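Local atomic coordinates of EF0056 (Enterococcus faecalis, PDB entry 6ORI), a protein that is of unknown function but, as the N-terminal part of an enterococcal surface protein with immunoglobulin-like domains, probably acts at the cell surface, perhaps in biofilm formation. Residues N67-L72 / V172-D177; Q80-I85 / G140-E145; L201-N206 / K386-N391. All blocks are in the same frame, centred on the assembly; numbering follows the deposited sequence.

Contact 1. Residues N67-L72 / V172-D177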
loop_
_atom_site.group_PDB
_atom_site.type_symbol
_atom_site.label_atom_id
_atom_site.label_comp_id
_atom_site.label_asym_id
_atom_site.label_seq_id
_atom_site.Cartn_x
_atom_site.Cartn_y
_atom_site.Cartn_z
ATOM N N ASN A 67 21.055 11.023 4.945
ATOM C CA ASN A 67 21.175 9.948 3.972
ATOM C C ASN A 67 19.840 9.468 3.404
ATOM O O ASN A 67 19.754 9.051 2.252
ATOM C CB ASN A 67 21.891 8.753 4.585
ATOM C CG ASN A 67 22.147 7.670 3.573
ATOM O OD1 ASN A 67 22.879 7.878 2.600
ATOM N ND2 ASN A 67 21.501 6.527 3.740
ATOM N N TRP A 68 18.840 9.480 4.269
ATOM C CA TRP A 68 17.552 8.851 4.030
ATOM C C TRP A 68 16.587 9.882 3.491
ATOM O O TRP A 68 16.270 10.865 4.158
ATOM C CB TRP A 68 17.048 8.281 5.338
ATOM C CG TRP A 68 18.062 7.439 6.045
ATOM C CD1 TRP A 68 18.690 7.753 7.201
ATOM C CD2 TRP A 68 18.580 6.164 5.632
ATOM N NE1 TRP A 68 19.575 6.753 7.548
ATOM C CE2 TRP A 68 19.519 5.767 6.602
ATOM C CE3 TRP A 68 18.349 5.326 4.544
ATOM C CZ2 TRP A 68 20.226 4.579 6.515
ATOM C CZ3 TRP A 68 19.036 4.132 4.468
ATOM C CH2 TRP A 68 19.967 3.772 5.449
ATOM N N GLU A 69 16.121 9.639 2.271
ATOM C CA GLU A 69 15.247 10.593 1.579
ATOM C C GLU A 69 13.952 9.933 1.141
ATOM O O GLU A 69 13.956 8.922 0.441
ATOM C CB GLU A 69 15.959 11.164 0.369
ATOM C CG GLU A 69 15.168 12.209 -0.381
ATOM C CD GLU A 69 16.020 12.859 -1.430
ATOM O OE1 GLU A 69 16.091 12.303 -2.549
ATOM O OE2 GLU A 69 16.663 13.878 -1.099
ATOM N N ILE A 70 12.842 10.525 1.546
ATOM C CA ILE A 70 11.532 10.059 1.144
ATOM C C ILE A 70 11.223 10.668 -0.204
ATOM O O ILE A 70 11.428 11.883 -0.406
ATOM C CB ILE A 70 10.466 10.513 2.157
ATOM C CG1 ILE A 70 10.690 9.855 3.531
ATOM C CG2 ILE A 70 9.040 10.199 1.642
ATOM C CD1 ILE A 70 9.838 10.449 4.632
ATOM N N ARG A 71 10.787 9.840 -1.138
ATOM C CA ARG A 71 10.343 10.297 -2.428
ATOM C C ARG A 71 8.881 9.977 -2.615
ATOM O O ARG A 71 8.400 8.913 -2.211
ATOM C CB ARG A 71 11.198 9.721 -3.548
ATOM C CG ARG A 71 12.579 10.394 -3.522
ATOM C CD ARG A 71 13.435 10.104 -4.698
ATOM N NE ARG A 71 14.729 10.751 -4.533
ATOM C CZ ARG A 71 15.742 10.583 -5.362
ATOM N NH1 ARG A 71 15.637 9.775 -6.406
ATOM N NH2 ARG A 71 16.876 11.205 -5.120
ATOM N N LEU A 72 8.151 10.932 -3.189
ATOM C CA LEU A 72 6.720 10.806 -3.439
ATOM C C LEU A 72 6.512 11.056 -4.928
ATOM O O LEU A 72 6.777 12.155 -5.433
ATOM C CB LEU A 72 5.942 11.816 -2.623
ATOM C CG LEU A 72 4.445 11.853 -2.882
ATOM C CD1 LEU A 72 3.752 10.569 -2.451
ATOM C CD2 LEU A 72 3.845 13.061 -2.179
ATOM N N VAL A 172 14.840 6.293 -0.351
ATOM C CA VAL A 172 16.127 6.053 -1.013
ATOM C C VAL A 172 17.256 6.409 -0.079
ATOM O O VAL A 172 17.068 7.106 0.914
ATOM C CB VAL A 172 16.285 6.827 -2.341
ATOM C CG1 VAL A 172 15.148 6.480 -3.323
ATOM C CG2 VAL A 172 16.337 8.306 -2.075
ATOM N N SER A 173 18.437 5.905 -0.419
ATOM C CA SER A 173 19.627 6.079 0.371
ATOM C C SER A 173 20.723 6.707 -0.488
ATOM O O SER A 173 21.153 6.124 -1.479
ATOM C CB SER A 173 20.065 4.707 0.863
ATOM O OG SER A 173 21.365 4.798 1.438
ATOM N N HIS A 174 21.157 7.901 -0.119
ATOM C CA HIS A 174 22.144 8.627 -0.921
ATOM C C HIS A 174 23.496 7.880 -0.995
ATOM O O HIS A 174 24.142 7.884 -2.052
ATOM C CB HIS A 174 22.331 10.062 -0.400
ATOM C CG HIS A 174 21.123 10.939 -0.536
ATOM N ND1 HIS A 174 20.329 10.972 -1.659
ATOM C CD2 HIS A 174 20.595 11.843 0.322
ATOM C CE1 HIS A 174 19.349 11.843 -1.481
ATOM N NE2 HIS A 174 19.495 12.390 -0.288
ATOM N N GLN A 175 23.888 7.216 0.089
ATOM C CA GLN A 175 25.170 6.498 0.145
ATOM C C GLN A 175 25.146 5.256 -0.745
ATOM O O GLN A 175 26.191 4.674 -1.047
ATOM C CB GLN A 175 25.515 6.112 1.595
ATOM C CG GLN A 175 24.554 5.102 2.230
ATOM C CD GLN A 175 24.685 4.969 3.731
ATOM O OE1 GLN A 175 25.252 5.824 4.395
ATOM N NE2 GLN A 175 24.130 3.886 4.278
ATOM N N ASP A 176 23.944 4.834 -1.125
ATOM C CA ASP A 176 23.740 3.693 -2.014
ATOM C C ASP A 176 23.284 4.154 -3.404
ATOM O O ASP A 176 22.480 3.493 -4.066
ATOM C CB ASP A 176 22.692 2.752 -1.412
ATOM C CG ASP A 176 23.136 2.153 -0.092
ATOM O OD1 ASP A 176 24.134 1.402 -0.109
ATOM O OD2 ASP A 176 22.502 2.411 0.957
ATOM N N ASP A 177 23.784 5.319 -3.815
ATOM C CA ASP A 177 23.497 5.880 -5.136
ATOM C C ASP A 177 21.999 6.019 -5.415
ATOM O O ASP A 177 21.528 5.774 -6.517
ATOM C CB ASP A 177 24.194 5.046 -6.217
ATOM C CG ASP A 177 25.695 4.958 -5.994
ATOM O OD1 ASP A 177 26.264 5.917 -5.417
ATOM O OD2 ASP A 177 26.304 3.938 -6.378
#

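Contact 2. Residues Q80-I85 / G140-E145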
loop_
_atom_site.group_PDB
_atom_site.type_symbol
_atom_site.label_atom_id
_atom_site.label_comp_id
_atom_site.label_asym_id
_atom_site.label_seq_id
_atom_site.Cartn_x
_atom_site.Cartn_y
_atom_site.Cartn_z
ATOM N N GLN A 80 1.155 17.515 -13.253
ATOM C CA GLN A 80 1.255 18.654 -14.157
ATOM C C GLN A 80 0.649 19.929 -13.569
ATOM O O GLN A 80 1.012 21.027 -13.990
ATOM C CB GLN A 80 0.590 18.310 -15.486
ATOM C CG GLN A 80 -0.899 18.101 -15.361
ATOM C CD GLN A 80 -1.597 17.776 -16.679
ATOM O OE1 GLN A 80 -1.262 18.336 -17.718
ATOM N NE2 GLN A 80 -2.581 16.867 -16.626
ATOM N N TYR A 81 -0.246 19.785 -12.595
ATOM C CA TYR A 81 -0.932 20.926 -11.983
ATOM C C TYR A 81 -0.572 21.169 -10.529
ATOM O O TYR A 81 -1.151 22.026 -9.876
ATOM C CB TYR A 81 -2.462 20.785 -12.111
ATOM C CG TYR A 81 -2.941 20.927 -13.547
ATOM C CD1 TYR A 81 -2.659 22.080 -14.269
ATOM C CD2 TYR A 81 -3.651 19.920 -14.168
ATOM C CE1 TYR A 81 -3.086 22.229 -15.580
ATOM C CE2 TYR A 81 -4.084 20.064 -15.496
ATOM C CZ TYR A 81 -3.797 21.219 -16.179
ATOM O OH TYR A 81 -4.220 21.355 -17.487
ATOM N N VAL A 82 0.382 20.432 -9.983
ATOM C CA VAL A 82 0.794 20.653 -8.595
ATOM C C VAL A 82 1.644 21.916 -8.502
ATOM O O VAL A 82 2.581 22.092 -9.280
ATOM C CB VAL A 82 1.591 19.474 -8.030
ATOM C CG1 VAL A 82 2.177 19.798 -6.661
ATOM C CG2 VAL A 82 0.712 18.231 -7.927
ATOM N N GLU A 83 1.298 22.804 -7.571
ATOM C CA GLU A 83 2.115 23.978 -7.295
ATOM C C GLU A 83 3.028 23.789 -6.104
ATOM O O GLU A 83 4.179 24.218 -6.139
ATOM C CB GLU A 83 1.240 25.211 -7.065
ATOM C CG GLU A 83 2.107 26.446 -6.784
ATOM C CD GLU A 83 1.382 27.760 -6.905
ATOM O OE1 GLU A 83 0.362 27.846 -7.621
ATOM O OE2 GLU A 83 1.856 28.730 -6.268
ATOM N N LYS A 84 2.531 23.178 -5.042
ATOM C CA LYS A 84 3.268 23.076 -3.799
ATOM C C LYS A 84 2.790 21.858 -3.015
ATOM O O LYS A 84 1.614 21.516 -3.084
ATOM C CB LYS A 84 3.000 24.389 -3.017
ATOM C CG LYS A 84 3.358 24.456 -1.550
ATOM C CD LYS A 84 2.937 25.836 -0.942
ATOM C CE LYS A 84 1.436 26.202 -1.135
ATOM N NZ LYS A 84 0.992 27.506 -0.460
ATOM N N ILE A 85 3.702 21.212 -2.289
ATOM C CA ILE A 85 3.348 20.137 -1.355
ATOM C C ILE A 85 4.097 20.417 -0.061
ATOM O O ILE A 85 5.320 20.625 -0.080
ATOM C CB ILE A 85 3.743 18.757 -1.887
ATOM C CG1 ILE A 85 3.166 18.521 -3.284
ATOM C CG2 ILE A 85 3.302 17.702 -0.892
ATOM C CD1 ILE A 85 3.486 17.159 -3.850
ATOM N N GLY A 140 -0.487 17.314 5.937
ATOM C CA GLY A 140 0.006 17.375 4.574
ATOM C C GLY A 140 -1.020 17.997 3.666
ATOM O O GLY A 140 -2.204 17.737 3.793
ATOM N N VAL A 141 -0.556 18.809 2.732
ATOM C CA VAL A 141 -1.423 19.446 1.748
ATOM C C VAL A 141 -0.708 19.464 0.409
ATOM O O VAL A 141 0.413 19.968 0.301
ATOM C CB VAL A 141 -1.818 20.908 2.133
ATOM C CG1 VAL A 141 -2.723 21.490 1.068
ATOM C CG2 VAL A 141 -2.515 20.964 3.468
ATOM N N ILE A 142 -1.345 18.877 -0.598
ATOM C CA ILE A 142 -0.972 19.092 -1.993
ATOM C C ILE A 142 -1.833 20.219 -2.520
ATOM O O ILE A 142 -3.053 20.131 -2.507
ATOM C CB ILE A 142 -1.210 17.852 -2.861
ATOM C CG1 ILE A 142 -0.472 16.607 -2.318
ATOM C CG2 ILE A 142 -0.765 18.141 -4.312
ATOM C CD1 ILE A 142 -0.921 15.296 -2.972
ATOM N N THR A 143 -1.202 21.279 -2.988
ATOM C CA THR A 143 -1.906 22.449 -3.513
ATOM C C THR A 143 -1.746 22.500 -5.025
ATOM O O THR A 143 -0.631 22.475 -5.528
ATOM C CB THR A 143 -1.332 23.736 -2.892
ATOM O OG1 THR A 143 -1.527 23.721 -1.482
ATOM C CG2 THR A 143 -2.016 24.975 -3.449
ATOM N N PHE A 144 -2.864 22.658 -5.730
ATOM C CA PHE A 144 -2.902 22.638 -7.195
ATOM C C PHE A 144 -3.102 24.024 -7.792
ATOM O O PHE A 144 -3.622 24.916 -7.138
ATOM C CB PHE A 144 -4.023 21.690 -7.685
ATOM C CG PHE A 144 -3.778 20.216 -7.398
ATOM C CD1 PHE A 144 -4.166 19.666 -6.201
ATOM C CD2 PHE A 144 -3.149 19.406 -8.319
ATOM C CE1 PHE A 144 -3.927 18.308 -5.936
ATOM C CE2 PHE A 144 -2.933 18.068 -8.070
ATOM C CZ PHE A 144 -3.306 17.524 -6.854
ATOM N N GLU A 145 -2.707 24.174 -9.056
ATOM C CA GLU A 145 -2.871 25.426 -9.804
ATOM C C GLU A 145 -4.311 25.757 -10.121
ATOM O O GLU A 145 -4.651 26.923 -10.352
ATOM C CB GLU A 145 -2.142 25.322 -11.142
ATOM C CG GLU A 145 -0.649 25.188 -11.025
ATOM C CD GLU A 145 0.012 24.930 -12.369
ATOM O OE1 GLU A 145 -0.653 24.371 -13.277
ATOM O OE2 GLU A 145 1.200 25.279 -12.518
HETATM O O HOH W 1 2.681 23.165 -11.726
HETATM O O HOH W 2 1.410 27.807 -10.320
HETATM O O HOH W 3 0.605 22.784 -0.054
#

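Contact 3. Residues L201-N206 / K386-N391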
loop_
_atom_site.group_PDB
_atom_site.type_symbol
_atom_site.label_atom_id
_atom_site.label_comp_id
_atom_site.label_asym_id
_atom_site.label_seq_id
_atom_site.Cartn_x
_atom_site.Cartn_y
_atom_site.Cartn_z
ATOM N N LEU A 201 -19.085 -1.714 4.003
ATOM C CA LEU A 201 -18.629 -2.328 5.248
ATOM C C LEU A 201 -19.012 -1.509 6.462
ATOM O O LEU A 201 -18.761 -0.312 6.530
ATOM C CB LEU A 201 -17.114 -2.520 5.236
ATOM C CG LEU A 201 -16.559 -3.339 4.084
ATOM C CD1 LEU A 201 -15.054 -3.346 4.163
ATOM C CD2 LEU A 201 -17.113 -4.750 4.113
ATOM N N ASP A 202 -19.612 -2.185 7.435
ATOM C CA ASP A 202 -19.927 -1.572 8.712
ATOM C C ASP A 202 -18.710 -1.650 9.619
ATOM O O ASP A 202 -18.035 -2.671 9.648
ATOM C CB ASP A 202 -21.095 -2.325 9.343
ATOM C CG ASP A 202 -21.747 -1.556 10.481
ATOM O OD1 ASP A 202 -21.589 -0.319 10.568
ATOM O OD2 ASP A 202 -22.436 -2.195 11.297
ATOM N N VAL A 203 -18.410 -0.588 10.355
ATOM C CA VAL A 203 -17.210 -0.525 11.183
ATOM C C VAL A 203 -17.423 -1.151 12.553
ATOM O O VAL A 203 -18.385 -0.855 13.253
ATOM C CB VAL A 203 -16.676 0.922 11.344
ATOM C CG1 VAL A 203 -15.442 0.991 12.272
ATOM C CG2 VAL A 203 -16.344 1.473 9.970
ATOM N N SER A 204 -16.508 -2.038 12.920
ATOM C CA SER A 204 -16.538 -2.702 14.209
ATOM C C SER A 204 -16.209 -1.756 15.362
ATOM O O SER A 204 -15.371 -0.868 15.220
ATOM C CB SER A 204 -15.510 -3.848 14.196
ATOM O OG SER A 204 -15.514 -4.546 15.418
ATOM N N GLU A 205 -16.813 -2.007 16.520
ATOM C CA GLU A 205 -16.422 -1.332 17.764
ATOM C C GLU A 205 -15.284 -2.058 18.503
ATOM O O GLU A 205 -14.811 -1.626 19.540
ATOM C CB GLU A 205 -17.647 -1.203 18.674
ATOM C CG GLU A 205 -18.707 -0.323 18.049
ATOM C CD GLU A 205 -19.961 -0.232 18.871
ATOM O OE1 GLU A 205 -21.076 -0.357 18.300
ATOM O OE2 GLU A 205 -19.841 -0.004 20.091
ATOM N N ASN A 206 -14.833 -3.177 17.962
ATOM C CA ASN A 206 -13.741 -3.924 18.554
ATOM C C ASN A 206 -12.373 -3.388 18.152
ATOM O O ASN A 206 -12.075 -3.270 16.964
ATOM C CB ASN A 206 -13.872 -5.385 18.152
ATOM C CG ASN A 206 -15.119 -6.008 18.697
ATOM O OD1 ASN A 206 -15.413 -5.876 19.879
ATOM N ND2 ASN A 206 -15.868 -6.662 17.842
ATOM N N LYS A 386 -18.370 -9.811 10.737
ATOM C CA LYS A 386 -18.079 -9.231 9.412
ATOM C C LYS A 386 -17.890 -7.702 9.432
ATOM O O LYS A 386 -17.806 -7.076 8.377
ATOM C CB LYS A 386 -19.146 -9.626 8.383
ATOM C CG LYS A 386 -19.302 -11.127 8.258
ATOM C CD LYS A 386 -20.341 -11.559 7.226
ATOM C CE LYS A 386 -21.751 -11.419 7.739
ATOM N NZ LYS A 386 -22.723 -11.908 6.703
ATOM N N LYS A 387 -17.788 -7.120 10.618
ATOM C CA LYS A 387 -17.594 -5.687 10.761
ATOM C C LYS A 387 -16.104 -5.366 10.644
ATOM O O LYS A 387 -15.241 -6.066 11.196
ATOM C CB LYS A 387 -18.213 -5.205 12.065
ATOM C CG LYS A 387 -19.699 -5.605 12.139
ATOM C CD LYS A 387 -20.550 -4.711 12.980
ATOM C CE LYS A 387 -22.033 -5.117 12.868
ATOM N NZ LYS A 387 -22.562 -5.050 11.469
ATOM N N LEU A 388 -15.811 -4.322 9.878
ATOM C CA LEU A 388 -14.453 -3.901 9.590
ATOM C C LEU A 388 -13.694 -3.472 10.823
ATOM O O LEU A 388 -14.131 -2.562 11.547
ATOM C CB LEU A 388 -14.527 -2.743 8.601
ATOM C CG LEU A 388 -13.211 -2.041 8.251
ATOM C CD1 LEU A 388 -12.213 -2.945 7.581
ATOM C CD2 LEU A 388 -13.470 -0.798 7.390
ATOM N N ILE A 389 -12.535 -4.065 11.068
ATOM C CA ILE A 389 -11.665 -3.538 12.111
ATOM C C ILE A 389 -11.124 -2.207 11.606
ATOM O O ILE A 389 -10.534 -2.125 10.540
ATOM C CB ILE A 389 -10.518 -4.502 12.449
ATOM C CG1 ILE A 389 -11.068 -5.867 12.857
ATOM C CG2 ILE A 389 -9.621 -3.920 13.546
ATOM C CD1 ILE A 389 -12.087 -5.843 14.001
ATOM N N GLN A 390 -11.382 -1.141 12.354
ATOM C CA GLN A 390 -11.114 0.192 11.841
ATOM C C GLN A 390 -9.664 0.402 11.408
ATOM O O GLN A 390 -8.729 -0.023 12.081
ATOM C CB GLN A 390 -11.506 1.219 12.898
ATOM C CG GLN A 390 -11.520 2.654 12.408
ATOM C CD GLN A 390 -12.338 3.594 13.288
ATOM O OE1 GLN A 390 -13.341 4.159 12.839
ATOM N NE2 GLN A 390 -11.940 3.747 14.527
ATOM N N ASN A 391 -9.517 1.004 10.229
ATOM C CA ASN A 391 -8.230 1.369 9.646
ATOM C C ASN A 391 -7.445 0.149 9.165
ATOM O O ASN A 391 -6.234 0.227 9.023
ATOM C CB ASN A 391 -7.400 2.269 10.578
ATOM C CG ASN A 391 -7.934 3.676 10.626
ATOM O OD1 ASN A 391 -8.407 4.192 9.631
ATOM N ND2 ASN A 391 -7.870 4.292 11.787
HETATM O O HOH W 4 -19.810 -5.288 7.414
HETATM O O HOH W 5 -12.707 -1.474 14.849
#

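Contact 1. Residues N67-L72 / V172-D177
The imidazole of His174 turns its edge to the carboxylate of Glu69, the two planes standing 86° apart. NE2 donates a weak hydrogen bond to OE2, 3.3 Å away and near the ring plane; the stronger polar partner is Asp178, hydrogen-bonded to ND1. The guanidinium of Arg71 has Val172 CG2 over one face, 3.8 Å from NE, while its edge grips Glu69 side-on, NE and NH2 both donating to OE1. Glu21 and Asp178 form further salt bridges with Arg71, so three carboxylates gather round one guanidinium. One face of the Trp68 indole carries Asn67 ND2, offset toward the rim, and Ser173 CB approaches CZ3 obliquely.

In Asn67, CG is anti to the backbone N (chi1 -175°), which carries it toward the 172-177 turn. There OD1 accepts from Gln175 N at 2.8 Å and ND2 donates to Ser173 OG at 2.9 Å; Ser173 OG in turn donates to Asp176 OD2. Asn67 O takes His174 N at 3.0 Å. Glu69 and Val172 exchange both backbone bonds as a hydrogen-bonded pair, and Trp68 faces Ser173 as a non-hydrogen-bonded one. This is an antiparallel strand pair that gives way, after Ser173, to a 3-10 turn held by an asparagine side chain.

Contact 2. Residues Q80-I85 / G140-E145
Phe144 lies along Tyr81 and Val82, and its side chain can be followed outward. CB sits 3.6 Å from Tyr81 O. CG is anti to the carbonyl carbon (chi1 -68°), and beyond it CD2 passes the same oxygen and comes within 4.1 Å of Tyr81 CB. CE2, farther round the ring, meets Val82 CG2 at 3.7 Å. Tyr81 O also accepts the backbone N of Glu145, at 2.8 Å.

On the buried side, Val82 CG2 touches Ile142 CG2 as well, at 3.9 Å. Ile85 lies beside Ile142, pointing the same way, and Trp114 and Phe53 extend this apolar layer. Lys84 and Thr143 share the other face, where the lysine CE lies 3.9 Å from OG1 and a water joins that hydroxyl to Val141 O.

Between these layers Thr143 O accepts from two successive amides, Glu83 N at 2.8 Å and Lys84 N at 3.3 Å, while Thr143 N donates to Lys84 O. The extra residue shifts the register by one. Two residues of one strand thus face a single residue of its antiparallel neighbour, the arrangement of a classic beta bulge.

Contact 3. Residues L201-N206 / K386-N391
Leu388 and Val203 meet where the two loops come together, with their CA atoms 4.6 Å apart and a single backbone bridge between them. This is the close part of the contact. Leu388 N donates to Asp202 O at 2.8 Å, and Ser204 N returns a bond to Leu388 O. Ser204 CB packs against Lys387 CB at 3.7 Å, and the methyl CD1 of Ile389 reaches Ser204 OG and Asn206 O. The serine hydroxyl is well occupied: OG accepts from Asn206 N, making an ST turn, and is hydrogen-bonded to Asp383 as well. Leu201 CB meets Leu388 CB more loosely, at 4.3 Å.

Toward the solvent the contact is made by charge and water. Asp202 and Lys387 lie side by side, pointing the same way; the lysine chain bends at its last torsion (chi4 -60°), which sets NZ 2.9 Å from OD2, on the anti lone pair of that oxygen, in a salt bridge. One water links Asp202 N to Lys386 O. A second receives the N-H of Gln390 and donates to both Ser204 O and Asn206 O, joining the backbones of these three residues. Val203 CG1 touches Gln390 OE1 at 3.8 Å, a slight contact, while the amide nitrogen of Gln390 is held by Ser208 O.

The 201-206 segment belongs to the connection between strands 184-189 and 211-221. The other segment, 386-391, is part of the loop that joins strand 375-382 to strand 394-398. Strand 375-382 packs against both loops through Trp380, which touches Leu201 and Leu388, and through Leu381, which meets Ile389, with Tyr198, Tyr393 and Trp263 adding further cover from loops.

Contacts 1 and 2 reach the same antiparallel sheet, and along the chain contact 2 is nested inside the loop that contact 1 closes. Their centres lie 23 Å apart, and their nearest atoms come within about 4 Å without touching. Trp114, on strand 113-117, meets Val82 and Ile85 of contact 2, and its backbone bonds to Leu72 of contact 1. Contact 3 follows both in sequence and lies across the chain's centre from contact 1, with 37 Å between centres; from contact 2 the centres are 33 Å apart. The calcium ion is bound by Ser162, Gly372, Asp374, Leu400 and Asp402, none of which belongs to any of the three contacts.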